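Local coordinates for protein gp18 (Listeria monocytogenes EGD-e, PDB 3GS9), which is of unknown detailed function but, as a prophage tail protein of the endopeptidase tail family, probably serves as a structural part of the phage tail, at residues D98-D103 with F145-Y150; D200-S205 with Y267-G272; V70-S75 with R88-Y93. All coordinates share one frame; numbering follows the deposited sequence.

Interaction 1: D98-D103 with F145-Y150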
loop_
_atom_site.group_PDB
_atom_site.type_symbol
_atom_site.label_atom_id
_atom_site.label_comp_id
_atom_site.label_asym_id
_atom_site.label_seq_id
_atom_site.Cartn_x
_atom_site.Cartn_y
_atom_site.Cartn_z
ATOM N N ASP A 98 -10.387 -10.668 -19.471
ATOM C CA ASP A 98 -10.890 -12.052 -19.407
ATOM C C ASP A 98 -10.041 -13.032 -20.239
ATOM O O ASP A 98 -10.211 -14.232 -20.151
ATOM C CB ASP A 98 -12.377 -12.125 -19.841
ATOM C CG ASP A 98 -13.352 -11.577 -18.787
ATOM O OD1 ASP A 98 -12.991 -11.503 -17.591
ATOM O OD2 ASP A 98 -14.511 -11.274 -19.169
ATOM N N GLY A 99 -9.132 -12.485 -21.038
ATOM C CA GLY A 99 -8.254 -13.278 -21.919
ATOM C C GLY A 99 -6.863 -13.381 -21.358
ATOM O O GLY A 99 -6.366 -12.443 -20.736
ATOM N N ARG A 100 -6.242 -14.543 -21.541
ATOM C CA ARG A 100 -4.878 -14.764 -21.065
ATOM C C ARG A 100 -4.052 -15.273 -22.240
ATOM O O ARG A 100 -4.520 -16.112 -23.037
ATOM C CB ARG A 100 -4.809 -15.818 -19.939
ATOM C CG ARG A 100 -5.454 -15.448 -18.586
ATOM C CD ARG A 100 -4.474 -15.074 -17.442
ATOM N NE ARG A 100 -3.171 -15.686 -17.576
ATOM C CZ ARG A 100 -2.100 -15.307 -16.895
ATOM N NH1 ARG A 100 -2.182 -14.317 -15.990
ATOM N NH2 ARG A 100 -0.939 -15.906 -17.123
ATOM N N GLN A 101 -2.826 -14.779 -22.334
ATOM C CA GLN A 101 -1.814 -15.366 -23.222
ATOM C C GLN A 101 -0.735 -15.922 -22.304
ATOM O O GLN A 101 0.079 -15.179 -21.807
ATOM C CB GLN A 101 -1.252 -14.315 -24.207
ATOM C CG GLN A 101 -0.085 -14.781 -25.055
ATOM C CD GLN A 101 -0.339 -16.106 -25.776
ATOM O OE1 GLN A 101 -0.407 -17.175 -25.149
ATOM N NE2 GLN A 101 -0.451 -16.054 -27.094
ATOM N N ASP A 102 -0.774 -17.239 -22.042
ATOM C CA ASP A 102 0.141 -17.912 -21.129
ATOM C C ASP A 102 1.539 -18.060 -21.753
ATOM O O ASP A 102 2.547 -18.196 -21.044
ATOM C CB ASP A 102 -0.412 -19.308 -20.775
ATOM C CG ASP A 102 -1.802 -19.253 -20.124
ATOM O OD1 ASP A 102 -1.929 -18.617 -19.054
ATOM O OD2 ASP A 102 -2.759 -19.858 -20.677
ATOM N N ASP A 103 1.562 -18.091 -23.078
ATOM C CA ASP A 103 2.823 -18.294 -23.843
ATOM C C ASP A 103 3.629 -16.997 -23.844
ATOM O O ASP A 103 3.057 -15.909 -23.849
ATOM C CB ASP A 103 2.507 -18.697 -25.273
ATOM C CG ASP A 103 1.875 -20.093 -25.373
ATOM O OD1 ASP A 103 2.093 -20.906 -24.454
ATOM O OD2 ASP A 103 1.162 -20.352 -26.364
ATOM N N PHE A 145 7.988 -11.915 -23.083
ATOM C CA PHE A 145 6.751 -11.131 -23.253
ATOM C C PHE A 145 5.544 -12.081 -23.361
ATOM O O PHE A 145 5.456 -12.872 -24.293
ATOM C CB PHE A 145 6.768 -10.200 -24.471
ATOM C CG PHE A 145 5.425 -9.550 -24.714
ATOM C CD1 PHE A 145 4.985 -8.537 -23.889
ATOM C CD2 PHE A 145 4.558 -10.036 -25.697
ATOM C CE1 PHE A 145 3.747 -7.962 -24.103
ATOM C CE2 PHE A 145 3.319 -9.492 -25.896
ATOM C CZ PHE A 145 2.903 -8.441 -25.088
ATOM N N GLY A 146 4.617 -11.964 -22.412
ATOM C CA GLY A 146 3.471 -12.857 -22.338
ATOM C C GLY A 146 3.232 -13.344 -20.932
ATOM O O GLY A 146 3.662 -12.722 -19.953
ATOM N N ASN A 147 2.537 -14.471 -20.824
ATOM C CA ASN A 147 2.175 -15.004 -19.518
ATOM C C ASN A 147 1.403 -13.996 -18.684
ATOM O O ASN A 147 1.760 -13.666 -17.543
ATOM C CB ASN A 147 3.424 -15.541 -18.797
ATOM C CG ASN A 147 3.082 -16.413 -17.608
ATOM O OD1 ASN A 147 1.917 -16.727 -17.372
ATOM N ND2 ASN A 147 4.102 -16.803 -16.847
ATOM N N ASN A 148 0.348 -13.449 -19.273
ATOM C CA ASN A 148 -0.479 -12.519 -18.538
ATOM C C ASN A 148 -1.800 -12.313 -19.230
ATOM O O ASN A 148 -2.046 -12.824 -20.317
ATOM C CB ASN A 148 0.229 -11.163 -18.278
ATOM C CG ASN A 148 0.053 -10.685 -16.833
ATOM O OD1 ASN A 148 -1.076 -10.586 -16.312
ATOM N ND2 ASN A 148 1.165 -10.399 -16.171
ATOM N N ASN A 149 -2.674 -11.566 -18.565
ATOM C CA ASN A 149 -3.953 -11.231 -19.166
ATOM C C ASN A 149 -3.752 -10.153 -20.231
ATOM O O ASN A 149 -2.763 -9.424 -20.209
ATOM C CB ASN A 149 -5.002 -10.817 -18.138
ATOM C CG ASN A 149 -4.716 -9.496 -17.542
ATOM O OD1 ASN A 149 -4.953 -8.466 -18.178
ATOM N ND2 ASN A 149 -4.122 -9.494 -16.338
ATOM N N TYR A 150 -4.716 -10.036 -21.129
ATOM C CA TYR A 150 -4.530 -9.167 -22.299
ATOM C C TYR A 150 -4.357 -7.701 -21.931
ATOM O O TYR A 150 -3.603 -6.972 -22.594
ATOM C CB TYR A 150 -5.686 -9.306 -23.293
ATOM C CG TYR A 150 -5.856 -10.668 -23.963
ATOM C CD1 TYR A 150 -4.890 -11.676 -23.863
ATOM C CD2 TYR A 150 -6.967 -10.899 -24.753
ATOM C CE1 TYR A 150 -5.063 -12.904 -24.495
ATOM C CE2 TYR A 150 -7.145 -12.116 -25.419
ATOM C CZ TYR A 150 -6.203 -13.109 -25.282
ATOM O OH TYR A 150 -6.415 -14.318 -25.929
HETATM O O HOH W 1 -7.613 -16.018 -23.779
HETATM O O HOH W 2 -4.456 -17.131 -25.534
HETATM O O HOH W 3 0.318 -14.221 -14.698
#
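R100 and N149 form a non-hydrogen-bonded antiparallel pair, and Q101 and N148 the hydrogen-bonded pair beside it. Q101 N donates to N148 O at 2.9 Å, and N148 N donates to Q101 O at 3.1 Å. N147 and N148 both face Q101, which makes a G1 beta bulge. The chain turns a corner at this bulge. Before the corner, G146 CA lies 3.4 Å from D103 O, a CA-H...O contact. After the corner, Y150 N donates to G99 O at 2.9 Å, from above the carbonyl plane.

G99 sits over one face of the Y150 ring. Its CA is 3.8 Å from the ring centroid and 8° off the ring normal, a CH-pi contact. At the far end of the ring, a water accepts from R100 N and donates to Y150 OH. Y150 OH is also bonded to D122 O.

One face of the R100 guanidinium rests on N148 CA, which is offset toward the rim. N147 OD1 lies in the guanidinium plane, 3.0 Å from R100 NH2. The N147 amide is turned 83° against that plane. Another water accepts from R100 NH1 and donates to N147 O.

These strands form a two-stranded sheet beside two helices. N149 is the N-cap of helix 150-161, its OD1 bonded to T152 N. Q101 and N148 touch L153 of that helix. Q101 NE2 reaches H117 O of helix 111-118, and F145 packs against both helices.

Interaction 2: D200-S205 with Y267-G272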
loop_
_atom_site.group_PDB
_atom_site.type_symbol
_atom_site.label_atom_id
_atom_site.label_comp_id
_atom_site.label_asym_id
_atom_site.label_seq_id
_atom_site.Cartn_x
_atom_site.Cartn_y
_atom_site.Cartn_z
ATOM N N ASP A 200 -3.329 22.481 -8.873
ATOM C CA ASP A 200 -2.254 22.200 -7.942
ATOM C C ASP A 200 -0.952 22.151 -8.756
ATOM O O ASP A 200 -0.881 21.516 -9.797
ATOM C CB ASP A 200 -2.478 20.879 -7.186
ATOM C CG ASP A 200 -1.343 20.571 -6.187
ATOM O OD1 ASP A 200 -1.300 21.189 -5.111
ATOM O OD2 ASP A 200 -0.499 19.706 -6.488
ATOM N N ILE A 201 0.060 22.868 -8.267
ATOM C CA ILE A 201 1.352 22.985 -8.930
ATOM C C ILE A 201 2.421 22.830 -7.884
ATOM O O ILE A 201 2.362 23.475 -6.833
ATOM C CB ILE A 201 1.531 24.398 -9.616
ATOM C CG1 ILE A 201 0.249 24.785 -10.401
ATOM C CG2 ILE A 201 2.797 24.412 -10.451
ATOM C CD1 ILE A 201 0.272 26.168 -10.968
ATOM N N ASP A 202 3.419 22.012 -8.169
ATOM C CA ASP A 202 4.533 21.868 -7.241
ATOM C C ASP A 202 5.790 21.623 -8.000
ATOM O O ASP A 202 5.772 21.329 -9.218
ATOM C CB ASP A 202 4.240 20.770 -6.192
ATOM C CG ASP A 202 4.286 19.362 -6.749
ATOM O OD1 ASP A 202 5.326 18.973 -7.288
ATOM O OD2 ASP A 202 3.290 18.599 -6.614
ATOM N N THR A 203 6.904 21.735 -7.291
ATOM C CA THR A 203 8.189 21.409 -7.901
ATOM C C THR A 203 8.898 20.247 -7.185
ATOM O O THR A 203 10.136 20.106 -7.261
ATOM C CB THR A 203 9.111 22.663 -8.014
ATOM O OG1 THR A 203 9.236 23.292 -6.740
ATOM C CG2 THR A 203 8.521 23.693 -9.010
ATOM N N LEU A 204 8.113 19.422 -6.493
ATOM C CA LEU A 204 8.675 18.302 -5.767
ATOM C C LEU A 204 9.341 17.317 -6.709
ATOM O O LEU A 204 10.294 16.631 -6.321
ATOM C CB LEU A 204 7.618 17.601 -4.898
ATOM C CG LEU A 204 7.079 18.365 -3.667
ATOM C CD1 LEU A 204 5.750 17.779 -3.179
ATOM C CD2 LEU A 204 8.169 18.425 -2.589
ATOM N N SER A 205 8.854 17.251 -7.949
ATOM C CA SER A 205 9.370 16.275 -8.902
ATOM C C SER A 205 10.109 16.913 -10.051
ATOM O O SER A 205 10.382 16.251 -11.050
ATOM C CB SER A 205 8.235 15.408 -9.423
ATOM O OG SER A 205 7.209 16.161 -10.015
ATOM N N TYR A 267 9.158 20.439 -16.111
ATOM C CA TYR A 267 8.317 21.597 -15.737
ATOM C C TYR A 267 7.593 21.260 -14.446
ATOM O O TYR A 267 7.373 20.068 -14.162
ATOM C CB TYR A 267 7.297 21.924 -16.818
ATOM C CG TYR A 267 7.941 22.515 -18.052
ATOM C CD1 TYR A 267 8.164 23.884 -18.132
ATOM C CD2 TYR A 267 8.349 21.717 -19.112
ATOM C CE1 TYR A 267 8.779 24.441 -19.244
ATOM C CE2 TYR A 267 8.968 22.268 -20.222
ATOM C CZ TYR A 267 9.177 23.627 -20.276
ATOM O OH TYR A 267 9.760 24.203 -21.377
ATOM N N PRO A 268 7.162 22.287 -13.698
ATOM C CA PRO A 268 6.434 22.027 -12.443
ATOM C C PRO A 268 5.274 21.076 -12.679
ATOM O O PRO A 268 4.598 21.187 -13.703
ATOM C CB PRO A 268 5.924 23.409 -12.052
ATOM C CG PRO A 268 7.035 24.339 -12.601
ATOM C CD PRO A 268 7.331 23.740 -13.930
ATOM N N ALA A 269 5.098 20.104 -11.790
ATOM C CA ALA A 269 4.006 19.152 -11.930
ATOM C C ALA A 269 2.709 19.935 -11.712
ATOM O O ALA A 269 2.465 20.455 -10.634
ATOM C CB ALA A 269 4.175 18.000 -10.923
ATOM N N THR A 270 1.874 19.974 -12.750
ATOM C CA THR A 270 0.714 20.874 -12.822
ATOM C C THR A 270 -0.496 20.060 -13.222
ATOM O O THR A 270 -0.518 19.447 -14.326
ATOM C CB THR A 270 0.961 21.984 -13.883
ATOM O OG1 THR A 270 2.143 22.712 -13.517
ATOM C CG2 THR A 270 -0.228 22.933 -14.000
ATOM N N THR A 271 -1.466 20.016 -12.316
ATOM C CA THR A 271 -2.691 19.246 -12.506
ATOM C C THR A 271 -3.860 20.072 -12.040
ATOM O O THR A 271 -3.854 20.583 -10.930
ATOM C CB THR A 271 -2.676 17.926 -11.697
ATOM O OG1 THR A 271 -1.594 17.100 -12.150
ATOM C CG2 THR A 271 -4.021 17.175 -11.838
ATOM N N GLY A 272 -4.856 20.181 -12.891
ATOM C CA GLY A 272 -6.004 21.007 -12.593
ATOM C C GLY A 272 -7.296 20.509 -13.185
ATOM O O GLY A 272 -7.305 19.715 -14.137
HETATM O O HOH W 4 6.961 18.741 -9.562
#
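I201 meets both P268 and T270 on one face of the strand pair. Its CG2 branch, anti to the backbone N, does most of the touching, 3.7 Å from P268 CB and 3.6 Å from T270 OG1. T203 lies alongside the proline ring, with its CG2 3.9 Å from P268 CG. On the other face, A269 CB packs against two polar tips. It is 3.7 Å from S205 OG and 3.9 Å from D202 OD1.

The two strands run antiparallel, with 175° between their directions. D200 and T271 form a hydrogen-bonded pair, with D200 N donating to T271 O at 2.8 Å and T271 N to D200 O. D202 and A269 form another. D202 N donates to A269 O, but the return bond from A269 N to D202 O is weak, bent to 126°. A water also accepts from A269 N and S205 N, and donates to D202 OD1.

D202 OD1 also accepts from L204 N at 2.9 Å, an Asx turn that curls the chain as strand 197-202 ends. On the other strand, T270 OG1 donates to P268 O. Y299 OH also bonds T270 OG1, and N322 ND2 bonds P268 O.

Q333 of helix 327-334 meets the face of D200, D202 and T271, bonding D200 OD2, A269 O and T271 OG1. I201 on the other face touches F290, Y292 and Y299 of strands 287-292 and 297-305. Strand 269-274 lies between 318-321 and 197-202. Strand 197-202 is outermost within its chain, but a strand of the third subunit pairs antiparallel with I201 and D202, so the sheet continues across the interface.

Interaction 3: V70-S75 with R88-Y93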
loop_
_atom_site.group_PDB
_atom_site.type_symbol
_atom_site.label_atom_id
_atom_site.label_comp_id
_atom_site.label_asym_id
_atom_site.label_seq_id
_atom_site.Cartn_x
_atom_site.Cartn_y
_atom_site.Cartn_z
ATOM N N VAL A 70 -20.360 -2.439 -20.221
ATOM C CA VAL A 70 -20.876 -3.675 -19.666
ATOM C C VAL A 70 -21.077 -3.541 -18.160
ATOM O O VAL A 70 -20.170 -3.089 -17.451
ATOM C CB VAL A 70 -19.862 -4.792 -19.948
ATOM C CG1 VAL A 70 -20.353 -6.107 -19.370
ATOM C CG2 VAL A 70 -19.679 -4.883 -21.441
ATOM N N VAL A 71 -22.267 -3.906 -17.689
ATOM C CA VAL A 71 -22.597 -3.768 -16.262
ATOM C C VAL A 71 -21.756 -4.764 -15.438
ATOM O O VAL A 71 -21.878 -5.963 -15.634
ATOM C CB VAL A 71 -24.092 -4.022 -16.040
ATOM C CG1 VAL A 71 -24.424 -4.055 -14.559
ATOM C CG2 VAL A 71 -24.939 -3.007 -16.856
ATOM N N LYS A 72 -20.868 -4.243 -14.568
ATOM C CA LYS A 72 -20.066 -5.043 -13.641
ATOM C C LYS A 72 -20.402 -4.816 -12.161
ATOM O O LYS A 72 -20.208 -5.716 -11.346
ATOM C CB LYS A 72 -18.576 -4.753 -13.844
ATOM C CG LYS A 72 -17.990 -5.209 -15.181
ATOM C CD LYS A 72 -18.164 -6.692 -15.284
ATOM C CE LYS A 72 -17.219 -7.359 -16.198
ATOM N NZ LYS A 72 -17.217 -8.845 -15.889
ATOM N N GLN A 73 -20.857 -3.607 -11.810
ATOM C CA GLN A 73 -21.354 -3.323 -10.487
ATOM C C GLN A 73 -22.785 -2.838 -10.583
ATOM O O GLN A 73 -23.130 -2.126 -11.522
ATOM C CB GLN A 73 -20.490 -2.302 -9.794
ATOM C CG GLN A 73 -19.144 -2.859 -9.451
ATOM C CD GLN A 73 -18.174 -1.809 -8.974
ATOM O OE1 GLN A 73 -17.750 -0.928 -9.747
ATOM N NE2 GLN A 73 -17.742 -1.938 -7.710
ATOM N N LEU A 74 -23.604 -3.267 -9.627
ATOM C CA LEU A 74 -25.039 -3.006 -9.605
ATOM C C LEU A 74 -25.552 -3.160 -8.180
ATOM O O LEU A 74 -25.322 -4.192 -7.508
ATOM C CB LEU A 74 -25.761 -3.998 -10.516
ATOM C CG LEU A 74 -27.267 -3.909 -10.811
ATOM C CD1 LEU A 74 -27.564 -2.662 -11.606
ATOM C CD2 LEU A 74 -27.746 -5.121 -11.584
ATOM N N SER A 75 -26.218 -2.118 -7.719
ATOM C CA SER A 75 -26.833 -2.097 -6.379
ATOM C C SER A 75 -28.326 -2.426 -6.523
ATOM O O SER A 75 -28.916 -2.204 -7.575
ATOM C CB SER A 75 -26.626 -0.720 -5.766
ATOM O OG SER A 75 -27.420 0.233 -6.456
ATOM N N ARG A 88 -22.720 0.627 -12.562
ATOM C CA ARG A 88 -21.437 1.067 -13.014
ATOM C C ARG A 88 -20.989 0.085 -14.097
ATOM O O ARG A 88 -20.902 -1.112 -13.857
ATOM C CB ARG A 88 -20.439 1.147 -11.854
ATOM C CG ARG A 88 -20.669 2.350 -10.931
ATOM C CD ARG A 88 -19.580 2.489 -9.868
ATOM N NE ARG A 88 -18.266 2.733 -10.466
ATOM C CZ ARG A 88 -17.809 3.916 -10.875
ATOM N NH1 ARG A 88 -18.553 5.014 -10.774
ATOM N NH2 ARG A 88 -16.593 3.998 -11.405
ATOM N N ALA A 89 -20.729 0.618 -15.287
ATOM C CA ALA A 89 -20.459 -0.166 -16.490
ATOM C C ALA A 89 -19.178 0.311 -17.174
ATOM O O ALA A 89 -19.190 1.327 -17.884
ATOM C CB ALA A 89 -21.658 -0.073 -17.484
ATOM N N PRO A 90 -18.056 -0.389 -16.927
ATOM C CA PRO A 90 -16.819 -0.148 -17.692
ATOM C C PRO A 90 -16.956 -0.423 -19.193
ATOM O O PRO A 90 -17.682 -1.332 -19.610
ATOM C CB PRO A 90 -15.837 -1.169 -17.105
ATOM C CG PRO A 90 -16.369 -1.389 -15.701
ATOM C CD PRO A 90 -17.859 -1.401 -15.871
ATOM N N HIS A 91 -16.281 0.399 -19.971
ATOM C CA HIS A 91 -16.219 0.224 -21.415
ATOM C C HIS A 91 -15.810 -1.217 -21.794
ATOM O O HIS A 91 -15.024 -1.847 -21.113
ATOM C CB HIS A 91 -15.266 1.243 -21.991
ATOM C CG HIS A 91 -15.293 1.276 -23.481
ATOM N ND1 HIS A 91 -14.460 0.490 -24.241
ATOM C CD2 HIS A 91 -16.089 1.943 -24.350
ATOM C CE1 HIS A 91 -14.714 0.707 -25.524
ATOM N NE2 HIS A 91 -15.693 1.587 -25.616
ATOM N N ILE A 92 -16.363 -1.717 -22.900
ATOM C CA ILE A 92 -16.079 -3.072 -23.385
ATOM C C ILE A 92 -14.580 -3.399 -23.539
ATOM O O ILE A 92 -14.175 -4.531 -23.382
ATOM C CB ILE A 92 -16.851 -3.324 -24.730
ATOM C CG1 ILE A 92 -16.883 -4.819 -25.046
ATOM C CG2 ILE A 92 -16.332 -2.442 -25.841
ATOM C CD1 ILE A 92 -17.782 -5.571 -24.145
ATOM N N TYR A 93 -13.756 -2.370 -23.755
ATOM C CA TYR A 93 -12.297 -2.561 -23.812
ATOM C C TYR A 93 -11.797 -3.363 -22.623
ATOM O O TYR A 93 -11.002 -4.282 -22.783
ATOM C CB TYR A 93 -11.614 -1.217 -23.832
ATOM C CG TYR A 93 -10.114 -1.286 -23.638
ATOM C CD1 TYR A 93 -9.310 -1.933 -24.579
ATOM C CD2 TYR A 93 -9.510 -0.668 -22.563
ATOM C CE1 TYR A 93 -7.934 -2.015 -24.407
ATOM C CE2 TYR A 93 -8.132 -0.712 -22.398
ATOM C CZ TYR A 93 -7.355 -1.387 -23.338
ATOM O OH TYR A 93 -5.984 -1.415 -23.185
#
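V70 and P90 are joined by a straight backbone bond, V70 N donating to P90 O at 3.0 Å. Further along, R88 O takes two donors, K72 N and Q73 N, each at 3.2 Å and each in the carbonyl plane. R88 N closes the pair by donating to Q73 O at 3.0 Å. K72 and Q73 thus both face R88, a classic beta bulge in the hairpin of strands 67-74 and 83-90. This hairpin belongs to an antiparallel sheet within the N-terminal family region. A strand of the second subunit pairs antiparallel with Q73 and L74 and extends that sheet.

Apolar contacts join V70 to I92 and K72 to P90. V70 CG2 meets I92 CD1 at 3.4 Å, tighter than usual for two carbons. K72 CG comes to P90 CD at 3.9 Å, the two side chains crossing at about a right angle.

Among the polar side chains, Q73 and R88 run side by side. R88 has two conformers, so the placement of its tip is doubtful. In one of them Q73 OE1 lies near the guanidinium edge, and R88 NH1 forms a salt bridge with E40. K72 NZ leads away to a salt bridge with E59 and a hydrogen bond to T203 O of the second subunit.

How the interactions relate
All three contacts join antiparallel strands, but in different parts of the fold. Interactions 2 and 3 are buried; interaction 1 is only partly buried. Interaction 3 lies in the N-terminal family region. Interaction 1 follows it in the chain, with nearest atoms about 5 Å apart. Interaction 2 lies across the chain's centre from both. Interaction 1 has a polar edge of arginine, asparagines and waters, while 2 and 3 add more apolar packing. Both 1 and 3 contain a beta bulge; interaction 2 keeps a regular strand pairing. In the assembly, strands 197-202 and 67-74 each pair with a strand of a neighbouring subunit, and residues of interactions 2 and 3 meet across such an interface.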